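Local coordinates for protein hydroxyethylphosphonate dioxygenase (PDB 6B9R) that uses iron to catalyse the oxidative breakdown of 2-hydroxyethylphosphonate with dioxygen, probably yielding hydroxymethylphosphonate and formate, at residues A19-A24 with D48-R53; D59-A64 with D74-H79. All coordinates share one frame; numbering follows the deposited sequence.

Contact 1. Residues A19-A24 with D48-R53; sequences ALLRAA and DYVSGR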
loop_
_atom_site.group_PDB
_atom_site.type_symbol
_atom_site.label_atom_id
_atom_site.label_comp_id
_atom_site.label_asym_id
_atom_site.label_seq_id
_atom_site.Cartn_x
_atom_site.Cartn_y
_atom_site.Cartn_z
ATOM N N ALA A 19 10.466 18.828 2.033
ATOM C CA ALA A 19 9.148 18.806 1.407
ATOM C C ALA A 19 8.146 18.020 2.246
ATOM O O ALA A 19 6.966 18.382 2.294
ATOM C CB ALA A 19 9.226 18.236 -0.006
ATOM N N LEU A 20 8.590 16.942 2.911
ATOM C CA LEU A 20 7.689 16.195 3.790
ATOM C C LEU A 20 7.253 17.025 4.982
ATOM O O LEU A 20 6.133 16.853 5.486
ATOM C CB LEU A 20 8.350 14.924 4.305
ATOM C CG LEU A 20 8.552 13.864 3.233
ATOM C CD1 LEU A 20 9.305 12.704 3.828
ATOM C CD2 LEU A 20 7.207 13.410 2.631
ATOM N N LEU A 21 8.135 17.895 5.468
ATOM C CA LEU A 21 7.770 18.745 6.597
ATOM C C LEU A 21 6.720 19.769 6.197
ATOM O O LEU A 21 5.764 20.011 6.948
ATOM C CB LEU A 21 9.009 19.436 7.148
ATOM C CG LEU A 21 8.700 20.414 8.287
ATOM C CD1 LEU A 21 8.015 19.675 9.425
ATOM C CD2 LEU A 21 9.983 21.081 8.755
ATOM N N ARG A 22 6.895 20.406 5.035
ATOM C CA ARG A 22 5.869 21.324 4.549
ATOM C C ARG A 22 4.564 20.583 4.287
ATOM O O ARG A 22 3.476 21.072 4.620
ATOM C CB ARG A 22 6.345 22.036 3.278
ATOM C CG ARG A 22 5.231 22.815 2.558
ATOM C CD ARG A 22 4.703 23.981 3.401
ATOM N NE ARG A 22 5.613 25.118 3.365
ATOM C CZ ARG A 22 5.499 26.197 4.134
ATOM N NH1 ARG A 22 4.516 26.283 5.021
ATOM N NH2 ARG A 22 6.374 27.189 4.021
ATOM N N ALA A 23 4.646 19.392 3.700
ATOM C CA ALA A 23 3.428 18.635 3.431
ATOM C C ALA A 23 2.698 18.286 4.723
ATOM O O ALA A 23 1.465 18.340 4.781
ATOM C CB ALA A 23 3.760 17.366 2.638
ATOM N N ALA A 24 3.441 17.923 5.773
ATOM C CA ALA A 24 2.799 17.569 7.037
ATOM C C ALA A 24 2.091 18.773 7.632
ATOM O O ALA A 24 0.970 18.661 8.147
ATOM C CB ALA A 24 3.826 17.025 8.032
ATOM N N ASP A 48 12.884 28.488 6.782
ATOM C CA ASP A 48 14.275 28.042 6.710
ATOM C C ASP A 48 14.396 26.526 6.805
ATOM O O ASP A 48 15.333 25.943 6.246
ATOM C CB ASP A 48 15.094 28.700 7.807
ATOM C CG ASP A 48 15.181 30.202 7.634
ATOM O OD1 ASP A 48 15.483 30.654 6.510
ATOM O OD2 ASP A 48 14.918 30.926 8.610
ATOM N N TYR A 49 13.475 25.873 7.512
ATOM C CA TYR A 49 13.480 24.414 7.558
ATOM C C TYR A 49 12.872 23.819 6.298
ATOM O O TYR A 49 13.324 22.773 5.812
ATOM C CB TYR A 49 12.718 23.931 8.791
ATOM C CG TYR A 49 13.411 24.294 10.066
ATOM C CD1 TYR A 49 14.445 23.508 10.554
ATOM C CD2 TYR A 49 13.069 25.444 10.763
ATOM C CE1 TYR A 49 15.100 23.834 11.711
ATOM C CE2 TYR A 49 13.728 25.791 11.925
ATOM C CZ TYR A 49 14.739 24.975 12.397
ATOM O OH TYR A 49 15.404 25.293 13.552
ATOM N N VAL A 50 11.840 24.465 5.767
ATOM C CA VAL A 50 11.187 23.959 4.571
ATOM C C VAL A 50 12.028 24.220 3.323
ATOM O O VAL A 50 11.974 23.442 2.366
ATOM C CB VAL A 50 9.782 24.575 4.477
ATOM C CG1 VAL A 50 9.243 24.483 3.065
ATOM C CG2 VAL A 50 8.848 23.867 5.457
ATOM N N SER A 51 12.841 25.275 3.320
ATOM C CA SER A 51 13.661 25.580 2.156
ATOM C C SER A 51 14.980 24.828 2.149
ATOM O O SER A 51 15.612 24.730 1.093
ATOM C CB SER A 51 13.957 27.076 2.089
ATOM O OG SER A 51 14.959 27.410 3.033
ATOM N N GLY A 52 15.429 24.339 3.302
ATOM C CA GLY A 52 16.700 23.656 3.410
ATOM C C GLY A 52 17.811 24.472 4.028
ATOM O O GLY A 52 18.909 23.935 4.225
ATOM N N ARG A 53 17.567 25.752 4.337
ATOM C CA ARG A 53 18.598 26.582 4.956
ATOM C C ARG A 53 18.982 26.065 6.339
ATOM O O ARG A 53 20.119 26.263 6.784
ATOM C CB ARG A 53 18.126 28.038 5.049
ATOM C CG ARG A 53 19.153 28.985 5.664
ATOM C CD ARG A 53 18.514 29.971 6.631
ATOM N NE ARG A 53 19.477 30.509 7.591
ATOM C CZ ARG A 53 19.172 31.383 8.547
ATOM N NH1 ARG A 53 20.112 31.815 9.376
ATOM N NH2 ARG A 53 17.929 31.827 8.672
#
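Arg22 and Val50 bring helix 10-27 and the last turn of helix 46-51 within 5.9 Å, CA to CA, in a small N-terminal bundle of helices whose layout resembles the Cro/C1-type helix-turn-helix domain found later, at 241-301. Gly52, with positive phi (103°), is where the chain departs from helical geometry after the helix. No hydrogen bond joins the two segments; they illustrate how the aliphatic part of a charged residue can serve as packing surface. Val50 points its fork at Arg22, standing roughly perpendicular to it, and both CG1 and CG2 lie 3.8 Å from Arg22 CB. Bends at chi2 and chi3 (65° and 78°) fold the arginine back over the valine, leaving Arg22 NE 3.7 Å from Val50 CG1 and Val50 CG2 over one guanidinium face. The charge is paired beyond this interface, NH1 bridging to Asp32, while Phe46 packs against both Leu21 and Arg22. With an alanine at Val50 both methyls go, which would probably open a gap beside Arg22 CB and leave the guanidinium less firmly seated. Leu21 CD2 rests 4.0 Å from Tyr49 CB, the two side chains meeting at a slant and the tyrosine ring leading away.

Contact 2. Residues D59-A64 with D74-H79; sequences DLISRA and DLLPIH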
loop_
_atom_site.group_PDB
_atom_site.type_symbol
_atom_site.label_atom_id
_atom_site.label_comp_id
_atom_site.label_asym_id
_atom_site.label_seq_id
_atom_site.Cartn_x
_atom_site.Cartn_y
_atom_site.Cartn_z
ATOM N N ASP A 59 15.890 15.514 16.554
ATOM C CA ASP A 59 15.215 16.222 17.636
ATOM C C ASP A 59 13.928 16.866 17.139
ATOM O O ASP A 59 12.868 16.719 17.760
ATOM C CB ASP A 59 16.151 17.262 18.247
ATOM C CG ASP A 59 15.486 18.063 19.355
ATOM O OD1 ASP A 59 15.208 17.475 20.420
ATOM O OD2 ASP A 59 15.239 19.272 19.162
ATOM N N LEU A 60 13.991 17.563 16.001
ATOM C CA LEU A 60 12.799 18.250 15.511
ATOM C C LEU A 60 11.740 17.253 15.064
ATOM O O LEU A 60 10.548 17.443 15.325
ATOM C CB LEU A 60 13.163 19.212 14.374
ATOM C CG LEU A 60 11.997 19.917 13.662
ATOM C CD1 LEU A 60 11.170 20.703 14.659
ATOM C CD2 LEU A 60 12.486 20.833 12.559
ATOM N N ILE A 61 12.161 16.169 14.414
ATOM C CA ILE A 61 11.220 15.138 13.994
ATOM C C ILE A 61 10.562 14.482 15.203
ATOM O O ILE A 61 9.358 14.199 15.193
ATOM C CB ILE A 61 11.942 14.119 13.097
ATOM C CG1 ILE A 61 12.303 14.786 11.765
ATOM C CG2 ILE A 61 11.078 12.871 12.887
ATOM C CD1 ILE A 61 13.005 13.859 10.790
ATOM N N SER A 62 11.332 14.257 16.271
ATOM C CA SER A 62 10.760 13.704 17.496
ATOM C C SER A 62 9.791 14.682 18.143
ATOM O O SER A 62 8.734 14.275 18.640
ATOM C CB SER A 62 11.871 13.331 18.477
ATOM O OG SER A 62 12.732 12.365 17.907
ATOM N N ARG A 63 10.138 15.978 18.157
ATOM C CA ARG A 63 9.224 16.978 18.694
ATOM C C ARG A 63 7.943 17.053 17.875
ATOM O O ARG A 63 6.851 17.238 18.433
ATOM C CB ARG A 63 9.912 18.345 18.742
ATOM C CG ARG A 63 10.893 18.476 19.901
ATOM C CD ARG A 63 12.038 19.412 19.559
ATOM N NE ARG A 63 11.585 20.756 19.213
ATOM C CZ ARG A 63 12.344 21.651 18.585
ATOM N NH1 ARG A 63 11.864 22.854 18.301
ATOM N NH2 ARG A 63 13.586 21.337 18.233
ATOM N N ALA A 64 8.053 16.901 16.550
ATOM C CA ALA A 64 6.867 16.960 15.699
ATOM C C ALA A 64 5.922 15.788 15.971
ATOM O O ALA A 64 4.698 15.967 15.983
ATOM C CB ALA A 64 7.273 16.991 14.227
ATOM N N ASP A 74 6.607 9.540 9.286
ATOM C CA ASP A 74 5.922 10.364 8.298
ATOM C C ASP A 74 6.763 11.535 7.819
ATOM O O ASP A 74 6.395 12.171 6.826
ATOM C CB ASP A 74 4.599 10.866 8.880
ATOM C CG ASP A 74 3.730 9.732 9.387
ATOM O OD1 ASP A 74 3.773 8.636 8.778
ATOM O OD2 ASP A 74 3.006 9.922 10.389
ATOM N N LEU A 75 7.871 11.843 8.493
ATOM C CA LEU A 75 8.705 12.973 8.119
ATOM C C LEU A 75 10.027 12.542 7.511
ATOM O O LEU A 75 10.854 13.403 7.175
ATOM C CB LEU A 75 8.966 13.876 9.334
ATOM C CG LEU A 75 7.751 14.623 9.910
ATOM C CD1 LEU A 75 8.140 15.348 11.193
ATOM C CD2 LEU A 75 7.159 15.614 8.909
ATOM N N LEU A 76 10.250 11.230 7.368
ATOM C CA LEU A 76 11.496 10.713 6.830
ATOM C C LEU A 76 11.315 10.274 5.388
ATOM O O LEU A 76 10.389 9.503 5.084
ATOM C CB LEU A 76 11.992 9.539 7.660
ATOM C CG LEU A 76 12.515 9.905 9.050
ATOM C CD1 LEU A 76 12.783 8.643 9.807
ATOM C CD2 LEU A 76 13.781 10.726 8.938
ATOM N N PRO A 77 12.162 10.744 4.486
ATOM C CA PRO A 77 12.203 10.181 3.137
ATOM C C PRO A 77 12.938 8.848 3.168
ATOM O O PRO A 77 13.485 8.435 4.190
ATOM C CB PRO A 77 12.991 11.236 2.353
ATOM C CG PRO A 77 13.937 11.797 3.387
ATOM C CD PRO A 77 13.132 11.841 4.663
ATOM N N ILE A 78 12.962 8.176 2.025
ATOM C CA ILE A 78 13.836 7.035 1.858
ATOM C C ILE A 78 15.044 7.474 1.041
ATOM O O ILE A 78 15.099 8.585 0.517
ATOM C CB ILE A 78 13.112 5.821 1.226
ATOM C CG1 ILE A 78 12.692 6.091 -0.219
ATOM C CG2 ILE A 78 11.930 5.389 2.078
ATOM C CD1 ILE A 78 12.428 4.782 -1.000
ATOM N N HIS A 79 16.043 6.609 0.962
ATOM C CA HIS A 79 17.254 6.923 0.226
ATOM C C HIS A 79 17.092 6.541 -1.238
ATOM O O HIS A 79 16.358 5.615 -1.582
ATOM C CB HIS A 79 18.454 6.177 0.808
ATOM C CG HIS A 79 18.746 6.519 2.235
ATOM N ND1 HIS A 79 19.946 7.065 2.634
ATOM C CD2 HIS A 79 18.003 6.379 3.359
ATOM C CE1 HIS A 79 19.926 7.256 3.941
ATOM N NE2 HIS A 79 18.759 6.851 4.405
#
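Arg63 NH2 donates to Asp59 OD2 at 2.8 Å with an N-H...O angle of 153°, a salt bridge between residues four apart on the helix, in which OD2 is approached almost in line with its C-O bond and lies near the guanidinium plane. NH1 of the same arginine bonds to Leu39 O, and Leu60 CD1 sits over the centre of one guanidinium face, so two bonds and an apolar lid should limit its rotation. None of these bonds reaches loop 74-79. Across the contact the principle is different: apolar carbons alone meet, and no hydrogen bond crosses. Ile61 and Leu75, with CA atoms 6.7 Å apart, run antiparallel past one another. Leu75 keeps CG beside its backbone N (chi1 -67°), and its CD1 enters a notch on the helix, 3.6 Å from Ala64 CB and 4.2 Å from Ile61 CA. Ile61 reaches on to the next leucine; its extended chi2 (-179°) carries CD1 to 3.7 Å from Leu76 CD2, the two meeting nearly square. All four residues are buried. Leu76 also packs on Leu76 of the second subunit, and its carbonyl O accepts from Arg218 NE of that chain, placing the loop in the dimer interface. Here a loop folds back on the preceding helix and closes the hydrophobic core of a small helical bundle.

In the fold
Helix 10-27 ties the two contacts together, an example of one helix serving neighbouring interfaces with different faces. Contact 1 uses it directly, and contact 2 leans on it through its loop: Ala24 CB lies 3.7 Å from Leu75 CD2, and Leu20 CD1 is 3.5 Å from the carbonyl C of Leu76. Their centres are about 11 Å apart. Both segments of contact 1 precede those of contact 2 in the sequence, with helices 46-51 and 58-67 in succession. Together they pack this N-terminal bundle before the chain enters its beta strands. Arg218 of the second subunit touches both Leu20 and Leu76, so that the bundle's packing runs directly into the dimer interface.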